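Glycosyl hydrolase (PDB 2X8R) is a fungal family 25 lysozyme that probably hydrolyses the beta-1,4 linkages between N-acetylmuramic acid and N-acetylglucosamine in bacterial peptidoglycan. Local coordinates at residues A[114-119]-A[145-150]; A[135-140]-A[162-167]; A[177-182]-A[196-201]. All blocks are in the same frame, centred on the assembly; numbering follows the deposited sequence.

Overall arrangement
The three contacts sample the modified TIM barrel of family 25 from its outside to its strands. Contact 1 packs helix 112-130 on the end of helix 140-147, contact 2 joins the ends of parallel strands 135-138 and 159-162, and contact 3 pairs the open end of the antiparallel hairpin 181-185/193-198. Contacts 1 and 2 are about 17 Å apart between centres and meet where Ile-119 CG2 lies 4.1 Å from Ile-136 CD1. Contacts 2 and 3, about 11 Å apart between centres, share the sheet, with a probable hydrogen bond of 2.8 Å from Trp-182 NE1 to Ala-163 O. Contact 2 lies beside Asp-97 and Glu-99, which match the family's DXE motif.

Contact 1: residues A[114-119]-A[145-150]; sequences QMVAWI and RCTGNA
Val-116 lays its CG2 methyl into the angle between Thr-147 and Ala-150, where the end of helix 140-147 turns into the following loop. CG2 comes within 3.5 Å of Ala-150 CB, tighter than usual for two methyls, and within 3.7 Å of Thr-147 CB. Thr-147 touches three residues of 114-119. Its CG2 lies 3.8 Å from Ile-119 CD1, the two side chains crossing at about a right angle, and 4.0 Å from Met-115 CG. Met-115 also reaches the preceding residue, Met-115 CB lying 3.4 Å from Cys-146 O. With CG anti to its backbone N (chi1 -175°) and bends at chi2 and chi3, its chain passes slantwise across Thr-147 and continues onto Trp-142.

Thr-147 OG1 sits between the backbone N and the carbonyl carbon (chi1 75°) and accepts an almost straight bond from Ala-150 N, 3.0 Å long with an angle of 174° at the hydrogen. This is an ST motif. The same OG1 bonds to Trp-143 O one turn back, so that two partners fix its rotation. With OG1 so engaged, CG2 is directed to helix 112-130. Gly-148, the first residue to leave helical angles, has positive phi and turns the chain between Thr-147 and Ala-150. In the next shell, a disulfide ties Cys-146 to the loop at Cys-107, and His-112, at the start of helix 112-130, bonds Arg-145 O. Ile-119 continues inward onto Trp-143, Phe-153 and Leu-96.

The chemistry is therefore largely divided: the hydroxyl of Thr-147 serves the helix end locally, while mostly aliphatic carbons meet across the interface, with Cys-146 O against Met-115. The two helices adhere here by van der Waals packing, and the His-112 bond adds a directional tie between them.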
loop_
_atom_site.group_PDB
_atom_site.type_symbol
_atom_site.label_atom_id
_atom_site.label_comp_id
_atom_site.label_asym_id
_atom_site.label_seq_id
_atom_site.Cartn_x
_atom_site.Cartn_y
_atom_site.Cartn_z
ATOM N N GLN A 114 0.282 4.460 21.123
ATOM C CA GLN A 114 1.475 4.903 20.372
ATOM C C GLN A 114 1.381 4.579 18.895
ATOM O O GLN A 114 1.806 5.375 18.042
ATOM C CB GLN A 114 2.765 4.318 20.947
ATOM C CG GLN A 114 3.088 4.919 22.298
ATOM C CD GLN A 114 4.229 4.217 22.967
ATOM O OE1 GLN A 114 4.325 2.984 22.926
ATOM N NE2 GLN A 114 5.129 4.992 23.586
ATOM N N MET A 115 0.882 3.383 18.602
ATOM C CA MET A 115 0.792 2.932 17.209
ATOM C C MET A 115 -0.270 3.743 16.480
ATOM O O MET A 115 -0.052 4.206 15.352
ATOM C CB MET A 115 0.486 1.450 17.165
ATOM C CG MET A 115 0.486 0.851 15.747
ATOM S SD MET A 115 2.052 1.040 14.886
ATOM C CE MET A 115 2.982 -0.219 15.749
ATOM N N VAL A 116 -1.414 3.969 17.135
ATOM C CA VAL A 116 -2.449 4.775 16.484
ATOM C C VAL A 116 -1.903 6.193 16.181
ATOM O O VAL A 116 -2.110 6.741 15.082
ATOM C CB VAL A 116 -3.733 4.742 17.313
ATOM C CG1 VAL A 116 -4.735 5.838 16.858
ATOM C CG2 VAL A 116 -4.334 3.289 17.251
ATOM N N ALA A 117 -1.156 6.763 17.123
ATOM C CA ALA A 117 -0.573 8.086 16.938
ATOM C C ALA A 117 0.439 8.092 15.783
ATOM O O ALA A 117 0.464 9.027 14.951
ATOM C CB ALA A 117 0.112 8.557 18.264
ATOM N N TRP A 118 1.260 7.046 15.739
ATOM C CA TRP A 118 2.282 6.907 14.681
ATOM C C TRP A 118 1.589 6.866 13.307
ATOM O O TRP A 118 1.954 7.629 12.414
ATOM C CB TRP A 118 3.138 5.643 14.888
ATOM C CG TRP A 118 4.348 5.604 14.013
ATOM C CD1 TRP A 118 5.628 5.932 14.379
ATOM C CD2 TRP A 118 4.423 5.167 12.651
ATOM N NE1 TRP A 118 6.481 5.791 13.302
ATOM C CE2 TRP A 118 5.773 5.303 12.238
ATOM C CE3 TRP A 118 3.474 4.684 11.730
ATOM C CZ2 TRP A 118 6.205 4.988 10.935
ATOM C CZ3 TRP A 118 3.898 4.356 10.404
ATOM C CH2 TRP A 118 5.250 4.501 10.029
ATOM N N ILE A 119 0.571 6.019 13.176
ATOM C CA ILE A 119 -0.137 5.901 11.878
ATOM C C ILE A 119 -0.859 7.200 11.519
ATOM O O ILE A 119 -0.800 7.648 10.362
ATOM C CB ILE A 119 -1.110 4.661 11.852
ATOM C CG1 ILE A 119 -0.357 3.363 12.150
ATOM C CG2 ILE A 119 -1.831 4.521 10.468
ATOM C CD1 ILE A 119 -1.301 2.224 12.587
ATOM N N ARG A 145 -4.414 -6.580 16.743
ATOM C CA ARG A 145 -3.391 -6.743 17.789
ATOM C C ARG A 145 -2.661 -5.443 18.087
ATOM O O ARG A 145 -2.430 -5.115 19.265
ATOM C CB ARG A 145 -2.366 -7.815 17.446
ATOM C CG ARG A 145 -1.214 -7.950 18.490
ATOM C CD ARG A 145 -0.272 -9.090 18.105
ATOM N NE ARG A 145 -1.031 -10.327 17.939
ATOM C CZ ARG A 145 -1.360 -10.892 16.770
ATOM N NH1 ARG A 145 -0.960 -10.364 15.613
ATOM N NH2 ARG A 145 -2.080 -12.017 16.776
ATOM N N CYS A 146 -2.292 -4.712 17.038
ATOM C CA CYS A 146 -1.358 -3.614 17.273
ATOM C C CYS A 146 -1.991 -2.235 17.437
ATOM O O CYS A 146 -1.308 -1.310 17.865
ATOM C CB CYS A 146 -0.296 -3.597 16.169
ATOM S SG CYS A 146 0.763 -5.082 16.158
ATOM N N THR A 147 -3.261 -2.107 17.070
ATOM C CA THR A 147 -3.975 -0.838 17.234
ATOM C C THR A 147 -5.190 -0.931 18.144
ATOM O O THR A 147 -5.863 0.090 18.391
ATOM C CB THR A 147 -4.409 -0.152 15.885
ATOM O OG1 THR A 147 -5.541 -0.836 15.318
ATOM C CG2 THR A 147 -3.245 -0.155 14.893
ATOM N N GLY A 148 -5.487 -2.132 18.638
ATOM C CA GLY A 148 -6.768 -2.354 19.336
ATOM C C GLY A 148 -7.964 -2.234 18.405
ATOM O O GLY A 148 -9.056 -1.795 18.818
ATOM N N ASN A 149 -7.757 -2.610 17.145
ATOM C CA ASN A 149 -8.761 -2.496 16.077
ATOM C C ASN A 149 -9.285 -1.084 15.903
ATOM O O ASN A 149 -10.490 -0.849 15.823
ATOM C CB ASN A 149 -9.915 -3.485 16.291
ATOM C CG ASN A 149 -10.662 -3.766 15.028
ATOM O OD1 ASN A 149 -10.092 -3.718 13.935
ATOM N ND2 ASN A 149 -11.958 -4.077 15.155
ATOM N N ALA A 150 -8.359 -0.139 15.848
ATOM C CA ALA A 150 -8.686 1.259 15.948
ATOM C C ALA A 150 -9.581 1.768 14.818
ATOM O O ALA A 150 -9.400 1.452 13.628
ATOM C CB ALA A 150 -7.372 2.109 16.013
#

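Contact 2: residues A[135-140]-A[162-167]; sequences MIYTTA and AAYSSS
Thr-138 and Ala-162 meet at the C-terminal ends of neighbouring parallel strands of the TIM barrel, the end at which glycosidases of this fold carry their active sites. Ala-162 N gives Thr-138 O a bond of 3.0 Å, straight at the hydrogen (172°) and arriving almost head-on to the carbonyl. One step on, the direct ladder gives way to solvent: a water accepts from Ala-140 N at 2.8 Å and donates to Ala-162 O over the same 2.8 Å.

Ala-162 CB points into this junction and meets two side chains. The Tyr-137 ring approaches it obliquely, with OH at 3.7 Å and CE2 at 3.8 Å from the methyl. Thr-139 CG2, anti to its own carbonyl carbon, lies 3.6 Å from Ala-162 O and 4.0 Å from Ala-162 CB, a rotamer (chi1 65°) that leaves OG1 to cap the helix. Tyr-164 crosses Tyr-137 at about a right angle, and although their hydroxyls lie too far apart to bond, both bond Gln-183 OE1, which holds the two phenol tips on one acceptor.

As N-cap of helix 140-147, Thr-139 bonds Trp-142 N through OG1, which also meets Tyr-100 OH. The contact thus sits where strand 135-138 hands over to that helix. Tyr-137 packs on Asp-97 at the end of strand 95-97 and on Glu-99 just beyond it, a pair matching the DXE motif, and Gln-183 links the two tyrosines to strand 181-185.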
loop_
_atom_site.group_PDB
_atom_site.type_symbol
_atom_site.label_atom_id
_atom_site.label_comp_id
_atom_site.label_asym_id
_atom_site.label_seq_id
_atom_site.Cartn_x
_atom_site.Cartn_y
_atom_site.Cartn_z
ATOM N N MET A 135 -3.220 5.011 0.953
ATOM C CA MET A 135 -3.869 3.715 1.238
ATOM C C MET A 135 -3.184 3.083 2.453
ATOM O O MET A 135 -1.990 3.378 2.691
ATOM C CB MET A 135 -3.786 2.784 0.038
ATOM C CG MET A 135 -4.131 3.551 -1.223
ATOM S SD MET A 135 -4.568 2.449 -2.617
ATOM C CE MET A 135 -2.941 1.876 -2.977
ATOM N N ILE A 136 -3.929 2.334 3.263
ATOM C CA ILE A 136 -3.341 1.611 4.385
ATOM C C ILE A 136 -3.439 0.127 4.051
ATOM O O ILE A 136 -4.548 -0.393 3.788
ATOM C CB ILE A 136 -4.054 1.925 5.741
ATOM C CG1 ILE A 136 -3.720 3.381 6.176
ATOM C CG2 ILE A 136 -3.711 0.855 6.820
ATOM C CD1 ILE A 136 -4.478 3.848 7.466
ATOM N N TYR A 137 -2.276 -0.523 4.034
ATOM C CA TYR A 137 -2.170 -1.970 3.790
ATOM C C TYR A 137 -1.893 -2.680 5.115
ATOM O O TYR A 137 -0.901 -2.379 5.799
ATOM C CB TYR A 137 -1.036 -2.282 2.773
ATOM C CG TYR A 137 -0.625 -3.755 2.702
ATOM C CD1 TYR A 137 0.431 -4.224 3.468
ATOM C CD2 TYR A 137 -1.294 -4.645 1.876
ATOM C CE1 TYR A 137 0.822 -5.552 3.426
ATOM C CE2 TYR A 137 -0.916 -5.980 1.794
ATOM C CZ TYR A 137 0.152 -6.428 2.581
ATOM O OH TYR A 137 0.585 -7.747 2.539
ATOM N N THR A 138 -2.745 -3.652 5.454
ATOM C CA THR A 138 -2.548 -4.382 6.701
ATOM C C THR A 138 -3.354 -5.677 6.660
ATOM O O THR A 138 -3.925 -6.013 5.612
ATOM C CB THR A 138 -2.943 -3.476 7.896
ATOM O OG1 THR A 138 -2.461 -4.042 9.138
ATOM C CG2 THR A 138 -4.463 -3.300 7.942
ATOM N N THR A 139 -3.305 -6.436 7.751
ATOM C CA THR A 139 -4.237 -7.543 7.914
ATOM C C THR A 139 -5.200 -7.208 9.032
ATOM O O THR A 139 -4.885 -6.406 9.911
ATOM C CB THR A 139 -3.552 -8.895 8.238
ATOM O OG1 THR A 139 -2.915 -8.816 9.522
ATOM C CG2 THR A 139 -2.478 -9.261 7.172
ATOM N N ALA A 140 -6.357 -7.875 9.051
ATOM C CA ALA A 140 -7.301 -7.647 10.157
ATOM C C ALA A 140 -6.655 -8.043 11.505
ATOM O O ALA A 140 -6.806 -7.335 12.500
ATOM C CB ALA A 140 -8.612 -8.409 9.916
ATOM N N ALA A 162 -4.969 -7.680 3.298
ATOM C CA ALA A 162 -4.347 -8.946 2.900
ATOM C C ALA A 162 -5.052 -10.086 3.614
ATOM O O ALA A 162 -5.155 -10.059 4.847
ATOM C CB ALA A 162 -2.843 -8.960 3.195
ATOM N N ALA A 163 -5.537 -11.057 2.846
ATOM C CA ALA A 163 -6.219 -12.246 3.390
ATOM C C ALA A 163 -6.199 -13.265 2.266
ATOM O O ALA A 163 -6.937 -13.124 1.270
ATOM C CB ALA A 163 -7.671 -11.907 3.877
ATOM N N TYR A 164 -5.338 -14.277 2.406
ATOM C CA TYR A 164 -5.055 -15.182 1.303
ATOM C C TYR A 164 -6.084 -16.315 1.246
ATOM O O TYR A 164 -6.135 -17.202 2.124
ATOM C CB TYR A 164 -3.598 -15.679 1.301
ATOM C CG TYR A 164 -2.550 -14.584 1.268
ATOM C CD1 TYR A 164 -2.875 -13.268 0.863
ATOM C CD2 TYR A 164 -1.232 -14.847 1.612
ATOM C CE1 TYR A 164 -1.885 -12.269 0.856
ATOM C CE2 TYR A 164 -0.243 -13.851 1.626
ATOM C CZ TYR A 164 -0.580 -12.572 1.233
ATOM O OH TYR A 164 0.351 -11.571 1.244
ATOM N N SER A 165 -6.928 -16.237 0.230
ATOM C CA SER A 165 -8.080 -17.118 0.129
ATOM C C SER A 165 -8.752 -17.030 -1.217
ATOM O O SER A 165 -8.572 -16.057 -1.959
ATOM C CB SER A 165 -9.115 -16.743 1.176
ATOM O OG SER A 165 -10.142 -17.738 1.174
ATOM N N SER A 166 -9.534 -18.059 -1.543
ATOM C CA SER A 166 -10.362 -18.007 -2.739
ATOM C C SER A 166 -11.519 -17.024 -2.541
ATOM O O SER A 166 -11.982 -16.410 -3.500
ATOM C CB SER A 166 -10.896 -19.398 -3.085
ATOM O OG SER A 166 -9.855 -20.344 -3.013
ATOM N N SER A 167 -11.973 -16.879 -1.291
ATOM C CA SER A 167 -13.099 -15.999 -0.949
ATOM C C SER A 167 -12.602 -14.648 -0.452
ATOM O O SER A 167 -11.569 -14.612 0.238
ATOM C CB SER A 167 -13.908 -16.580 0.217
ATOM O OG SER A 167 -14.278 -17.944 0.005
HETATM O O HOH W 1 -6.920 -9.821 7.062
#

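Contact 3: residues A[177-182]-A[196-201]; sequences KTWTIW and KFNGPM
Trp-182 and Lys-196 form an antiparallel hydrogen-bonded pair, with Trp-182 N to Lys-196 O at 2.9 Å and Lys-196 N to Trp-182 O at 2.8 Å, followed by the non-hydrogen-bonded pair of Ile-181 and Phe-197. Beyond it, Asn-198 N bonds Thr-180 O at 2.8 Å.

Asn-198 carries the side-chain part. With CG anti to its backbone N (chi1 -159°), it stretches back over one face of the Trp-179 indole, ND2 standing 3.6 Å above the ring centre. The amide lies nearly parallel over the indole, the planes 21° apart. The bond to Trp-179 O, 3.0 Å from Asn-198 ND2, stays in the amide plane, and ND2 also donates to a water near Thr-178 OG1. Trp-182 CB lies against the opposite face of the indole, toward its rim, while Trp-182 NE1 bonds Ala-163 O in the neighbouring loop. Trp-179 CZ3 lies 3.3 Å from Lys-196 O.

On the face of the sheet carrying Ile-181 and Phe-197, the phenyl ring also meets Thr-180, whose CG2 is 3.8 Å from Phe-197 CE1. In one of two modelled conformers, Ile-181 brings CD1 to the edge of the same ring, a detail best treated as tentative. Phe-28 and Leu-207 continue this apolar layer.

The Asn-198 amide thus acts twice. Its N-H groups are spent on a carbonyl and a water, while its flat surface lies over the ring. Polar bonding and dispersion can therefore reinforce each other in the same group, in a residue that is itself the centre of an inverse gamma turn.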
loop_
_atom_site.group_PDB
_atom_site.type_symbol
_atom_site.label_atom_id
_atom_site.label_comp_id
_atom_site.label_asym_id
_atom_site.label_seq_id
_atom_site.Cartn_x
_atom_site.Cartn_y
_atom_site.Cartn_z
ATOM N N LYS A 177 -15.762 0.473 5.887
ATOM C CA LYS A 177 -16.973 -0.129 5.351
ATOM C C LYS A 177 -16.617 -1.436 4.655
ATOM O O LYS A 177 -17.286 -2.449 4.826
ATOM C CB LYS A 177 -17.595 0.834 4.335
ATOM N N THR A 178 -15.561 -1.398 3.851
ATOM C CA THR A 178 -15.104 -2.554 3.080
ATOM C C THR A 178 -13.672 -2.265 2.633
ATOM O O THR A 178 -13.144 -1.212 2.953
ATOM C CB THR A 178 -16.066 -2.928 1.865
ATOM O OG1 THR A 178 -15.667 -4.205 1.347
ATOM C CG2 THR A 178 -16.007 -1.890 0.780
ATOM N N TRP A 179 -13.034 -3.202 1.958
ATOM C CA TRP A 179 -11.701 -2.974 1.402
ATOM C C TRP A 179 -11.820 -2.264 0.076
ATOM O O TRP A 179 -12.806 -2.451 -0.669
ATOM C CB TRP A 179 -10.976 -4.334 1.237
ATOM C CG TRP A 179 -11.857 -5.425 0.616
ATOM C CD1 TRP A 179 -12.726 -6.281 1.284
ATOM C CD2 TRP A 179 -11.943 -5.783 -0.780
ATOM N NE1 TRP A 179 -13.308 -7.127 0.393
ATOM C CE2 TRP A 179 -12.849 -6.854 -0.874
ATOM C CE3 TRP A 179 -11.284 -5.344 -1.940
ATOM C CZ2 TRP A 179 -13.176 -7.463 -2.110
ATOM C CZ3 TRP A 179 -11.603 -5.940 -3.178
ATOM C CH2 TRP A 179 -12.536 -6.993 -3.247
ATOM N N THR A 180 -10.819 -1.445 -0.238
ATOM C CA THR A 180 -10.655 -0.869 -1.578
ATOM C C THR A 180 -9.851 -1.822 -2.468
ATOM O O THR A 180 -10.204 -2.016 -3.610
ATOM C CB THR A 180 -10.004 0.511 -1.516
ATOM O OG1 THR A 180 -10.822 1.401 -0.737
ATOM C CG2 THR A 180 -9.785 1.104 -2.919
ATOM N N ILE A 181 -8.792 -2.426 -1.913
ATOM C CA ILE A 181 -7.981 -3.438 -2.601
ATOM C C ILE A 181 -7.815 -4.643 -1.678
ATOM O O ILE A 181 -7.557 -4.477 -0.489
ATOM C CB ILE A 181 -6.546 -2.933 -2.885
ATOM C CG1 ILE A 181 -6.567 -1.612 -3.631
ATOM C CG2 ILE A 181 -5.737 -3.979 -3.672
ATOM C CD1 ILE A 181 -7.225 -1.688 -4.918
ATOM N N TRP A 182 -7.929 -5.848 -2.235
ATOM C CA TRP A 182 -7.777 -7.085 -1.466
ATOM C C TRP A 182 -6.531 -7.757 -1.995
ATOM O O TRP A 182 -6.443 -8.020 -3.198
ATOM C CB TRP A 182 -9.007 -7.966 -1.774
ATOM C CG TRP A 182 -8.891 -9.384 -1.340
ATOM C CD1 TRP A 182 -8.175 -9.865 -0.267
ATOM C CD2 TRP A 182 -9.559 -10.525 -1.927
ATOM N NE1 TRP A 182 -8.356 -11.236 -0.157
ATOM C CE2 TRP A 182 -9.163 -11.665 -1.183
ATOM C CE3 TRP A 182 -10.391 -10.695 -3.038
ATOM C CZ2 TRP A 182 -9.606 -12.956 -1.488
ATOM C CZ3 TRP A 182 -10.838 -11.978 -3.348
ATOM C CH2 TRP A 182 -10.439 -13.105 -2.566
ATOM N N LYS A 196 -6.642 -7.230 -5.891
ATOM C CA LYS A 196 -7.923 -7.010 -6.587
ATOM C C LYS A 196 -8.547 -5.712 -6.142
ATOM O O LYS A 196 -8.833 -5.537 -4.969
ATOM C CB LYS A 196 -8.897 -8.163 -6.246
ATOM C CG LYS A 196 -8.346 -9.518 -6.583
ATOM C CD LYS A 196 -8.008 -9.633 -8.039
ATOM C CE LYS A 196 -8.968 -10.568 -8.787
ATOM N NZ LYS A 196 -8.618 -11.979 -8.501
ATOM N N PHE A 197 -8.804 -4.802 -7.073
ATOM C CA PHE A 197 -9.456 -3.560 -6.719
ATOM C C PHE A 197 -10.962 -3.802 -6.672
ATOM O O PHE A 197 -11.476 -4.486 -7.545
ATOM C CB PHE A 197 -9.089 -2.469 -7.743
ATOM C CG PHE A 197 -9.977 -1.256 -7.649
ATOM C CD1 PHE A 197 -9.722 -0.246 -6.705
ATOM C CD2 PHE A 197 -11.101 -1.138 -8.462
ATOM C CE1 PHE A 197 -10.579 0.866 -6.578
ATOM C CE2 PHE A 197 -11.982 -0.027 -8.324
ATOM C CZ PHE A 197 -11.711 0.965 -7.368
ATOM N N ASN A 198 -11.650 -3.199 -5.705
ATOM C CA ASN A 198 -13.105 -3.451 -5.489
ATOM C C ASN A 198 -13.924 -2.517 -6.374
ATOM O O ASN A 198 -14.306 -1.413 -5.953
ATOM C CB ASN A 198 -13.432 -3.200 -4.020
ATOM C CG ASN A 198 -14.722 -3.884 -3.550
ATOM O OD1 ASN A 198 -15.568 -4.331 -4.350
ATOM N ND2 ASN A 198 -14.897 -3.914 -2.243
ATOM N N GLY A 199 -14.213 -2.978 -7.579
ATOM C CA GLY A 199 -15.073 -2.229 -8.499
ATOM C C GLY A 199 -14.541 -2.235 -9.909
ATOM O O GLY A 199 -13.545 -2.881 -10.211
ATOM N N PRO A 200 -15.184 -1.462 -10.789
ATOM C CA PRO A 200 -14.767 -1.403 -12.176
ATOM C C PRO A 200 -13.612 -0.408 -12.419
ATOM O O PRO A 200 -13.306 0.428 -11.561
ATOM C CB PRO A 200 -16.056 -0.915 -12.861
ATOM C CG PRO A 200 -16.676 -0.026 -11.839
ATOM C CD PRO A 200 -16.435 -0.725 -10.540
ATOM N N MET A 201 -13.071 -0.417 -13.637
ATOM C CA MET A 201 -11.974 0.464 -13.978
ATOM C C MET A 201 -12.339 1.926 -13.723
ATOM O O MET A 201 -11.519 2.683 -13.300
ATOM C CB MET A 201 -11.604 0.378 -15.451
ATOM C CG MET A 201 -10.582 -0.528 -15.764
ATOM S SD MET A 201 -8.892 -0.226 -15.044
ATOM C CE MET A 201 -8.917 1.451 -15.051
HETATM O O HOH W 2 -16.804 -5.352 -0.605
#